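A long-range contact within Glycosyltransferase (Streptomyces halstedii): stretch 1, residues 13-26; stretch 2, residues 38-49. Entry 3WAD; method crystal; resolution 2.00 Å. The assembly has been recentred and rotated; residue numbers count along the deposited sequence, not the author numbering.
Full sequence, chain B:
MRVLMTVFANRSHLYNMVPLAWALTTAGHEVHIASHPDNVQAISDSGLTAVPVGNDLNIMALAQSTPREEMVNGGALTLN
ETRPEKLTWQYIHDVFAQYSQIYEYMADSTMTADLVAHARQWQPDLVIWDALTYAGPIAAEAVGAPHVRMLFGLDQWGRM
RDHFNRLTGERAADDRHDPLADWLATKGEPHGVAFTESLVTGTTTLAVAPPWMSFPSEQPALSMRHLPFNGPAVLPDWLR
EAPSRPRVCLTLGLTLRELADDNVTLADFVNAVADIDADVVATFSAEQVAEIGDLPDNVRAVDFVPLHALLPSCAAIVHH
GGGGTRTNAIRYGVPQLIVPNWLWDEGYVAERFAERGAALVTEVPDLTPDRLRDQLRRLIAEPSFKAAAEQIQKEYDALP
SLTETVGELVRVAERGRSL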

# COMPACT_ATOMS: atom_id res chain seq x y z
N HIS B 13 1.25 -10.78 -11.33
CA HIS B 13 2.62 -10.91 -10.85
C HIS B 13 2.96 -9.67 -10.05
O HIS B 13 3.68 -9.78 -9.07
CB HIS B 13 3.59 -11.11 -11.98
CG HIS B 13 3.56 -12.48 -12.57
ND1 HIS B 13 4.59 -13.38 -12.38
CD2 HIS B 13 2.65 -13.10 -13.40
CE1 HIS B 13 4.31 -14.50 -13.04
NE2 HIS B 13 3.16 -14.33 -13.70
N LEU B 14 2.43 -8.50 -10.43
CA LEU B 14 2.52 -7.31 -9.54
C LEU B 14 1.96 -7.54 -8.17
O LEU B 14 2.70 -7.35 -7.19
CB LEU B 14 1.96 -6.04 -10.15
CG LEU B 14 1.84 -4.88 -9.14
CD1 LEU B 14 3.18 -4.46 -8.49
CD2 LEU B 14 1.05 -3.68 -9.71
N TYR B 15 0.66 -7.92 -8.05
CA TYR B 15 0.02 -8.15 -6.75
C TYR B 15 0.73 -9.17 -5.86
O TYR B 15 0.63 -9.13 -4.61
CB TYR B 15 -1.40 -8.70 -6.96
CG TYR B 15 -2.35 -7.67 -7.49
CD1 TYR B 15 -1.91 -6.38 -7.85
CD2 TYR B 15 -3.71 -8.00 -7.60
CE1 TYR B 15 -2.81 -5.43 -8.32
CE2 TYR B 15 -4.60 -7.10 -8.08
CZ TYR B 15 -4.16 -5.82 -8.43
OH TYR B 15 -5.12 -4.96 -8.90
N ASN B 16 1.37 -10.13 -6.50
CA ASN B 16 2.14 -11.15 -5.77
C ASN B 16 3.20 -10.48 -4.80
O ASN B 16 3.48 -10.98 -3.69
CB ASN B 16 2.82 -12.06 -6.82
CG ASN B 16 3.71 -13.14 -6.18
OD1 ASN B 16 4.94 -13.15 -6.35
ND2 ASN B 16 3.09 -14.03 -5.47
N MET B 17 3.79 -9.35 -5.24
CA MET B 17 4.84 -8.66 -4.45
C MET B 17 4.43 -7.37 -3.79
O MET B 17 5.25 -6.70 -3.16
CB MET B 17 6.09 -8.48 -5.27
CG MET B 17 5.94 -7.86 -6.62
SD MET B 17 7.54 -7.98 -7.57
CE MET B 17 7.44 -6.35 -7.44
N VAL B 18 3.14 -7.05 -3.83
CA VAL B 18 2.68 -5.81 -3.24
C VAL B 18 2.80 -5.74 -1.71
O VAL B 18 3.27 -4.76 -1.21
CB VAL B 18 1.25 -5.42 -3.74
CG1 VAL B 18 0.47 -4.49 -2.74
CG2 VAL B 18 1.35 -4.76 -5.14
N PRO B 19 2.31 -6.75 -0.99
CA PRO B 19 2.41 -6.81 0.48
C PRO B 19 3.91 -6.75 0.89
O PRO B 19 4.27 -5.95 1.74
CB PRO B 19 1.73 -8.15 0.81
CG PRO B 19 0.64 -8.26 -0.37
CD PRO B 19 1.52 -7.90 -1.52
N LEU B 20 4.79 -7.43 0.16
CA LEU B 20 6.26 -7.33 0.48
C LEU B 20 6.84 -5.91 0.23
O LEU B 20 7.53 -5.36 1.09
CB LEU B 20 7.06 -8.38 -0.31
CG LEU B 20 8.56 -8.31 0.04
CD1 LEU B 20 8.78 -8.60 1.52
CD2 LEU B 20 9.43 -9.14 -0.78
N ALA B 21 6.57 -5.30 -0.91
CA ALA B 21 6.80 -3.87 -1.06
C ALA B 21 6.33 -3.02 0.08
O ALA B 21 7.12 -2.17 0.60
CB ALA B 21 6.27 -3.33 -2.39
N TRP B 22 5.07 -3.14 0.45
CA TRP B 22 4.59 -2.34 1.55
C TRP B 22 5.21 -2.65 2.94
O TRP B 22 5.39 -1.70 3.73
CB TRP B 22 3.08 -2.42 1.66
CG TRP B 22 2.41 -1.26 0.92
CD1 TRP B 22 1.72 -1.33 -0.28
CD2 TRP B 22 2.40 0.13 1.31
NE1 TRP B 22 1.26 -0.07 -0.63
CE2 TRP B 22 1.70 0.85 0.29
CE3 TRP B 22 2.92 0.84 2.42
CZ2 TRP B 22 1.44 2.23 0.37
CZ3 TRP B 22 2.67 2.23 2.50
CH2 TRP B 22 1.92 2.91 1.47
N ALA B 23 5.49 -3.92 3.25
CA ALA B 23 6.24 -4.32 4.49
C ALA B 23 7.61 -3.62 4.50
O ALA B 23 7.95 -2.99 5.49
CB ALA B 23 6.41 -5.85 4.62
N LEU B 24 8.32 -3.66 3.40
CA LEU B 24 9.58 -2.93 3.27
C LEU B 24 9.40 -1.40 3.43
O LEU B 24 10.23 -0.70 4.10
CB LEU B 24 10.22 -3.23 1.94
CG LEU B 24 10.84 -4.64 1.79
CD1 LEU B 24 11.06 -4.88 0.27
CD2 LEU B 24 12.26 -4.77 2.56
N THR B 25 8.32 -0.87 2.85
CA THR B 25 8.04 0.57 2.99
C THR B 25 7.78 0.98 4.45
O THR B 25 8.32 1.98 4.92
CB THR B 25 6.87 0.96 2.05
OG1 THR B 25 7.27 0.64 0.69
CG2 THR B 25 6.56 2.47 2.12
N THR B 26 7.01 0.21 5.19
CA THR B 26 6.60 0.68 6.50
C THR B 26 7.67 0.40 7.58
O THR B 26 7.59 0.93 8.70
CB THR B 26 5.23 0.13 6.92
OG1 THR B 26 5.24 -1.32 6.87
CG2 THR B 26 4.09 0.76 5.92
N ASP B 38 2.83 0.30 -19.18
CA ASP B 38 1.48 -0.18 -19.03
C ASP B 38 1.17 -0.79 -17.67
O ASP B 38 0.02 -1.12 -17.41
CB ASP B 38 1.02 -1.13 -20.20
CG ASP B 38 1.96 -2.28 -20.46
OD1 ASP B 38 3.20 -2.18 -20.28
OD2 ASP B 38 1.45 -3.33 -20.88
N ASN B 39 2.16 -0.96 -16.80
CA ASN B 39 1.82 -1.48 -15.47
C ASN B 39 1.77 -0.30 -14.48
O ASN B 39 1.49 -0.52 -13.34
CB ASN B 39 2.86 -2.52 -14.96
CG ASN B 39 2.26 -3.55 -13.99
OD1 ASN B 39 1.06 -3.74 -13.93
ND2 ASN B 39 3.13 -4.24 -13.26
N VAL B 40 1.99 0.93 -14.93
CA VAL B 40 2.04 2.03 -13.98
C VAL B 40 0.74 2.28 -13.24
O VAL B 40 0.68 2.47 -12.02
CB VAL B 40 2.62 3.31 -14.64
CG1 VAL B 40 2.22 4.61 -13.81
CG2 VAL B 40 4.19 3.18 -14.81
N GLN B 41 -0.37 2.22 -13.94
CA GLN B 41 -1.58 2.46 -13.25
C GLN B 41 -1.82 1.44 -12.11
O GLN B 41 -2.40 1.81 -11.02
CB GLN B 41 -2.76 2.42 -14.25
CG GLN B 41 -4.12 2.65 -13.54
CD GLN B 41 -4.16 4.02 -12.94
OE1 GLN B 41 -3.84 4.98 -13.61
NE2 GLN B 41 -4.53 4.12 -11.65
N ALA B 42 -1.56 0.17 -12.40
CA ALA B 42 -1.71 -0.89 -11.41
C ALA B 42 -0.76 -0.62 -10.20
O ALA B 42 -1.13 -0.90 -9.06
CB ALA B 42 -1.40 -2.28 -12.01
N ILE B 43 0.46 -0.14 -10.46
CA ILE B 43 1.37 0.09 -9.34
C ILE B 43 0.80 1.22 -8.50
O ILE B 43 0.78 1.15 -7.27
CB ILE B 43 2.80 0.45 -9.81
CG1 ILE B 43 3.48 -0.75 -10.51
CG2 ILE B 43 3.62 0.88 -8.58
CD1 ILE B 43 4.58 -0.44 -11.48
N SER B 44 0.32 2.27 -9.17
CA SER B 44 -0.43 3.32 -8.45
C SER B 44 -1.61 2.90 -7.65
O SER B 44 -1.79 3.39 -6.51
CB SER B 44 -0.84 4.45 -9.40
OG SER B 44 0.33 5.14 -9.69
N ASP B 45 -2.42 2.02 -8.20
CA ASP B 45 -3.62 1.57 -7.54
C ASP B 45 -3.27 0.70 -6.34
O ASP B 45 -4.16 0.31 -5.59
CB ASP B 45 -4.49 0.70 -8.44
CG ASP B 45 -5.14 1.48 -9.61
OD1 ASP B 45 -5.24 2.72 -9.53
OD2 ASP B 45 -5.57 0.78 -10.58
N SER B 46 -2.00 0.29 -6.24
CA SER B 46 -1.55 -0.54 -5.13
C SER B 46 -0.92 0.32 -4.00
O SER B 46 -0.50 -0.21 -2.99
CB SER B 46 -0.53 -1.57 -5.56
OG SER B 46 -1.03 -2.36 -6.59
N GLY B 47 -0.84 1.63 -4.23
CA GLY B 47 -0.23 2.58 -3.32
C GLY B 47 1.27 2.70 -3.38
O GLY B 47 1.85 3.24 -2.43
N LEU B 48 1.92 2.28 -4.48
CA LEU B 48 3.38 2.18 -4.49
C LEU B 48 3.98 3.12 -5.54
O LEU B 48 3.23 3.74 -6.31
CB LEU B 48 3.82 0.71 -4.74
CG LEU B 48 3.37 -0.29 -3.71
CD1 LEU B 48 3.49 -1.81 -4.09
CD2 LEU B 48 4.13 0.03 -2.34
N THR B 49 5.31 3.22 -5.61
CA THR B 49 6.00 4.18 -6.48
C THR B 49 6.48 3.46 -7.68
O THR B 49 7.23 2.51 -7.57
CB THR B 49 7.19 4.79 -5.74
OG1 THR B 49 6.69 5.48 -4.61
CG2 THR B 49 7.93 5.82 -6.55

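How does the start of stretch 2 meet stretch 1? The CA-to-CB bond of Asn 39 points toward stretch 1, where its ND2 lies 3.8 Å from Leu 14 CB; that amide is hydrogen-bonded elsewhere in the structure, so here it simply packs. About a turn further along stretch 2, Ala 42 and Ile 43 meet the same Leu 14, whose CD2 lies 3.6 Å from Ala 42 CB and 3.9 Å from Ile 43 CG1. The single methyl of Ala 42 lets the leucine settle close to the helix backbone, its CD2 3.6 Å from Ala 42 C.

What lets a serine sit among apolar groups? Ser 46 OG donates a hydrogen bond to Ala 42 O (2.9 Å), so its hydroxyl is satisfied within its own stretch. The same OG packs 3.7 Å from Val 18 CG2 and 3.9 Å from Tyr 15 CE1.

Where is the polar link between the stretches? Trp 22 NE1 donates to Ser 46 O at 2.9 Å, with an N-H...O angle of 157°. This is the only hydrogen bond across the contact, and it pairs a buried indole with a backbone carbonyl. Gly 47 has positive phi, which by itself favours glycine, and forms a Schellman motif; an ideal CB there would lie a tight 3.1 Å from Trp 22 CZ2.

What closes the contact? Leu 48, with 94 Å² covered, loses more surface to the other stretch than any other residue here. Its CA-to-CB bond runs sideways, but the side chain's end comes nearer: CD1 lies 3.6 Å from Ala 21 CB and 3.8 Å from Val 18 CG2, while CD2 sits over the face of the Trp 22 five-membered ring, 3.5 Å from its centroid, in a CH-pi contact. The small Ala 21 leaves room for this branched side chain. In all, 460 Å² is buried, both sides summed.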